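Agarase (Pseudoalteromonas fuliginea, PDB 6XJ9) probably hydrolyses the galactan chains of agarose, as a marine bacterial glycoside hydrolase of family GH50. Local coordinates at residues 313-321 against 357-367. Sequence-based numbering, arbitrary orientation.
Sequences STTLTGYDF and SQVRKNLFEWL
Arg-360, in helix 358-361, grips the Leu-316 carbonyl side-on where strand 315-320 of a four-stranded antiparallel sheet is broken by an ST turn, Thr-317 OG1 accepting from Tyr-319 N and hydrogen-bonding to Glu-393 OE2. Arg-360 NE and NH2 both meet Leu-316 O within the guanidinium plane: NH2, at 2.7 Å, is on a lone pair, while NE stands above the carbonyl plane. Bends at chi2 and chi3 (-65° and -59°) fold the chain back to this oxygen. Thr-315 OG1 sits at the same guanidinium edge, taking a weak bond from NH2 and a hydrogen bond with Gly-724 O; Leu-363 CD1 covers one face, and NH1 reaches Thr-723 O and Ser-155 O. A leucine in place of Arg-360 would probably leave Leu-316 O without its two donors and the Thr-723 and Ser-155 carbonyls without their shared partner. Phe-364 turns its ring edge to Leu-316 O, its CZ 3.8 Å from Thr-315 CG2. Leu-367 CD1 touches Thr-317 CB and Tyr-319 CE1, and the Lys-361 chain crosses the tyrosine obliquely. Gly-318 CA packs 3.4 Å from Arg-360 CB, leaving no room for a side chain, and Ser-357 N donates to Gly-318 O at 3.0 Å, nearly straight at 169°.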
loop_
_atom_site.group_PDB
_atom_site.type_symbol
_atom_site.label_atom_id
_atom_site.label_comp_id
_atom_site.label_asym_id
_atom_site.label_seq_id
_atom_site.Cartn_x
_atom_site.Cartn_y
_atom_site.Cartn_z
ATOM N N SER A 313 12.133 -20.771 -12.514
ATOM C CA SER A 313 10.783 -20.356 -12.875
ATOM C C SER A 313 9.983 -21.475 -13.559
ATOM O O SER A 313 8.942 -21.199 -14.156
ATOM C CB SER A 313 10.836 -19.117 -13.747
ATOM O OG SER A 313 11.226 -17.983 -12.970
ATOM N N THR A 314 10.441 -22.730 -13.470
ATOM C CA THR A 314 9.800 -23.829 -14.191
ATOM C C THR A 314 8.967 -24.696 -13.247
ATOM O O THR A 314 9.295 -24.846 -12.075
ATOM C CB THR A 314 10.799 -24.706 -14.959
ATOM O OG1 THR A 314 11.384 -25.663 -14.070
ATOM C CG2 THR A 314 11.870 -23.921 -15.683
ATOM N N THR A 315 7.894 -25.285 -13.781
ATOM C CA THR A 315 7.010 -26.137 -12.997
ATOM C C THR A 315 6.751 -27.440 -13.754
ATOM O O THR A 315 6.717 -27.465 -14.986
ATOM C CB THR A 315 5.734 -25.378 -12.602
ATOM O OG1 THR A 315 5.059 -26.102 -11.567
ATOM C CG2 THR A 315 4.801 -25.113 -13.768
ATOM N N LEU A 316 6.561 -28.528 -13.006
ATOM C CA LEU A 316 6.256 -29.820 -13.597
ATOM C C LEU A 316 4.839 -29.812 -14.180
ATOM O O LEU A 316 3.890 -29.430 -13.505
ATOM C CB LEU A 316 6.443 -30.905 -12.533
ATOM C CG LEU A 316 7.898 -31.134 -12.124
ATOM C CD1 LEU A 316 7.984 -31.857 -10.788
ATOM C CD2 LEU A 316 8.649 -31.889 -13.206
ATOM N N THR A 317 4.724 -30.251 -15.438
ATOM C CA THR A 317 3.491 -30.206 -16.213
ATOM C C THR A 317 2.697 -31.492 -16.024
ATOM O O THR A 317 1.505 -31.527 -16.322
ATOM C CB THR A 317 3.780 -30.095 -17.717
ATOM O OG1 THR A 317 4.539 -31.249 -18.091
ATOM C CG2 THR A 317 4.540 -28.839 -18.083
ATOM N N GLY A 318 3.372 -32.552 -15.565
ATOM C CA GLY A 318 2.731 -33.853 -15.419
ATOM C C GLY A 318 3.038 -34.784 -16.593
ATOM O O GLY A 318 2.657 -35.953 -16.588
ATOM N N TYR A 319 3.722 -34.252 -17.612
ATOM C CA TYR A 319 4.117 -35.057 -18.751
ATOM C C TYR A 319 5.508 -35.628 -18.498
ATOM O O TYR A 319 6.274 -35.084 -17.704
ATOM C CB TYR A 319 4.006 -34.243 -20.043
ATOM C CG TYR A 319 2.595 -33.889 -20.442
ATOM C CD1 TYR A 319 1.944 -32.798 -19.891
ATOM C CD2 TYR A 319 1.900 -34.651 -21.371
ATOM C CE1 TYR A 319 0.646 -32.468 -20.252
ATOM C CE2 TYR A 319 0.610 -34.325 -21.759
ATOM C CZ TYR A 319 -0.022 -33.232 -21.194
ATOM O OH TYR A 319 -1.300 -32.914 -21.555
ATOM N N ASP A 320 5.819 -36.738 -19.177
ATOM C CA ASP A 320 7.141 -37.342 -19.113
ATOM C C ASP A 320 7.406 -38.102 -20.408
ATOM O O ASP A 320 6.603 -38.073 -21.343
ATOM C CB ASP A 320 7.319 -38.244 -17.886
ATOM C CG ASP A 320 8.766 -38.412 -17.442
ATOM O OD1 ASP A 320 9.664 -37.837 -18.092
ATOM O OD2 ASP A 320 8.985 -39.104 -16.423
ATOM N N PHE A 321 8.559 -38.767 -20.451
ATOM C CA PHE A 321 9.039 -39.352 -21.686
ATOM C C PHE A 321 9.639 -40.721 -21.384
ATOM O O PHE A 321 9.966 -41.027 -20.237
ATOM C CB PHE A 321 10.038 -38.407 -22.367
ATOM C CG PHE A 321 9.556 -36.987 -22.532
ATOM C CD1 PHE A 321 8.689 -36.641 -23.559
ATOM C CD2 PHE A 321 9.943 -35.998 -21.639
ATOM C CE1 PHE A 321 8.225 -35.341 -23.699
ATOM C CE2 PHE A 321 9.488 -34.695 -21.785
ATOM C CZ PHE A 321 8.634 -34.367 -22.816
ATOM N N SER A 357 1.655 -37.802 -14.462
ATOM C CA SER A 357 0.809 -37.397 -13.347
ATOM C C SER A 357 -0.442 -36.683 -13.848
ATOM O O SER A 357 -0.367 -35.545 -14.323
ATOM C CB SER A 357 1.544 -36.532 -12.361
ATOM O OG SER A 357 0.629 -35.982 -11.422
ATOM N N GLN A 358 -1.590 -37.361 -13.699
ATOM C CA GLN A 358 -2.883 -36.806 -14.070
ATOM C C GLN A 358 -3.169 -35.564 -13.229
ATOM O O GLN A 358 -3.727 -34.588 -13.735
ATOM C CB GLN A 358 -3.997 -37.850 -13.924
ATOM C CG GLN A 358 -4.150 -38.752 -15.139
ATOM C CD GLN A 358 -4.598 -38.008 -16.376
ATOM O OE1 GLN A 358 -5.163 -36.918 -16.311
ATOM N NE2 GLN A 358 -4.335 -38.594 -17.532
ATOM N N VAL A 359 -2.772 -35.615 -11.951
ATOM C CA VAL A 359 -3.018 -34.523 -11.022
ATOM C C VAL A 359 -2.276 -33.280 -11.502
ATOM O O VAL A 359 -2.851 -32.193 -11.495
ATOM C CB VAL A 359 -2.674 -34.894 -9.563
ATOM C CG1 VAL A 359 -2.696 -33.689 -8.638
ATOM C CG2 VAL A 359 -3.617 -35.965 -9.031
ATOM N N ARG A 360 -1.019 -33.447 -11.933
ATOM C CA ARG A 360 -0.244 -32.321 -12.446
ATOM C C ARG A 360 -0.857 -31.793 -13.743
ATOM O O ARG A 360 -1.022 -30.587 -13.901
ATOM C CB ARG A 360 1.236 -32.662 -12.646
ATOM C CG ARG A 360 2.007 -32.974 -11.368
ATOM C CD ARG A 360 2.156 -31.810 -10.400
ATOM N NE ARG A 360 2.833 -30.660 -10.988
ATOM C CZ ARG A 360 3.141 -29.540 -10.331
ATOM N NH1 ARG A 360 2.875 -29.415 -9.038
ATOM N NH2 ARG A 360 3.747 -28.557 -10.969
ATOM N N LYS A 361 -1.183 -32.692 -14.675
ATOM C CA LYS A 361 -1.721 -32.265 -15.961
ATOM C C LYS A 361 -2.906 -31.326 -15.735
ATOM O O LYS A 361 -2.981 -30.269 -16.356
ATOM C CB LYS A 361 -2.075 -33.463 -16.852
ATOM C CG LYS A 361 -2.745 -33.118 -18.180
ATOM C CD LYS A 361 -3.284 -34.336 -18.917
ATOM C CE LYS A 361 -4.244 -33.999 -20.041
ATOM N NZ LYS A 361 -5.351 -33.117 -19.589
ATOM N N ASN A 362 -3.786 -31.686 -14.790
ATOM C CA ASN A 362 -5.089 -31.042 -14.660
ATOM C C ASN A 362 -5.018 -29.697 -13.933
ATOM O O ASN A 362 -6.016 -28.974 -13.880
ATOM C CB ASN A 362 -6.131 -31.994 -14.069
ATOM C CG ASN A 362 -6.553 -33.049 -15.071
ATOM O OD1 ASN A 362 -6.836 -32.734 -16.227
ATOM N ND2 ASN A 362 -6.599 -34.301 -14.639
ATOM N N LEU A 363 -3.839 -29.354 -13.395
ATOM C CA LEU A 363 -3.632 -28.050 -12.776
ATOM C C LEU A 363 -3.848 -26.932 -13.794
ATOM O O LEU A 363 -4.288 -25.853 -13.422
ATOM C CB LEU A 363 -2.205 -27.946 -12.226
ATOM C CG LEU A 363 -1.802 -28.912 -11.111
ATOM C CD1 LEU A 363 -0.285 -28.913 -10.965
ATOM C CD2 LEU A 363 -2.467 -28.556 -9.784
ATOM N N PHE A 364 -3.512 -27.196 -15.065
ATOM C CA PHE A 364 -3.283 -26.168 -16.071
ATOM C C PHE A 364 -4.471 -26.021 -17.024
ATOM O O PHE A 364 -4.899 -27.007 -17.640
ATOM C CB PHE A 364 -1.991 -26.494 -16.831
ATOM C CG PHE A 364 -0.774 -26.621 -15.944
ATOM C CD1 PHE A 364 -0.228 -25.503 -15.324
ATOM C CD2 PHE A 364 -0.185 -27.856 -15.713
ATOM C CE1 PHE A 364 0.883 -25.618 -14.498
ATOM C CE2 PHE A 364 0.929 -27.976 -14.892
ATOM C CZ PHE A 364 1.457 -26.857 -14.280
ATOM N N GLU A 365 -4.975 -24.781 -17.163
ATOM C CA GLU A 365 -5.980 -24.444 -18.172
ATOM C C GLU A 365 -5.409 -24.598 -19.582
ATOM O O GLU A 365 -6.144 -24.959 -20.496
ATOM C CB GLU A 365 -6.513 -23.015 -18.026
ATOM C CG GLU A 365 -7.644 -22.880 -17.019
ATOM C CD GLU A 365 -8.285 -21.512 -16.848
ATOM O OE1 GLU A 365 -7.695 -20.490 -17.280
ATOM O OE2 GLU A 365 -9.371 -21.464 -16.245
ATOM N N TRP A 366 -4.102 -24.322 -19.748
ATOM C CA TRP A 366 -3.464 -24.250 -21.056
ATOM C C TRP A 366 -1.974 -24.554 -20.929
ATOM O O TRP A 366 -1.289 -23.994 -20.080
ATOM C CB TRP A 366 -3.689 -22.862 -21.691
ATOM C CG TRP A 366 -2.853 -22.544 -22.897
ATOM C CD1 TRP A 366 -3.197 -22.734 -24.207
ATOM C CD2 TRP A 366 -1.539 -21.944 -22.918
ATOM N NE1 TRP A 366 -2.192 -22.307 -25.036
ATOM C CE2 TRP A 366 -1.159 -21.824 -24.276
ATOM C CE3 TRP A 366 -0.639 -21.517 -21.932
ATOM C CZ2 TRP A 366 0.071 -21.285 -24.662
ATOM C CZ3 TRP A 366 0.576 -20.985 -22.314
ATOM C CH2 TRP A 366 0.924 -20.869 -23.663
ATOM N N LEU A 367 -1.500 -25.461 -21.781
ATOM C CA LEU A 367 -0.095 -25.583 -22.125
ATOM C C LEU A 367 -0.022 -25.488 -23.643
ATOM O O LEU A 367 -0.968 -25.888 -24.315
ATOM C CB LEU A 367 0.414 -26.945 -21.645
ATOM C CG LEU A 367 0.573 -27.113 -20.136
ATOM C CD1 LEU A 367 1.058 -28.520 -19.809
ATOM C CD2 LEU A 367 1.532 -26.069 -19.577
#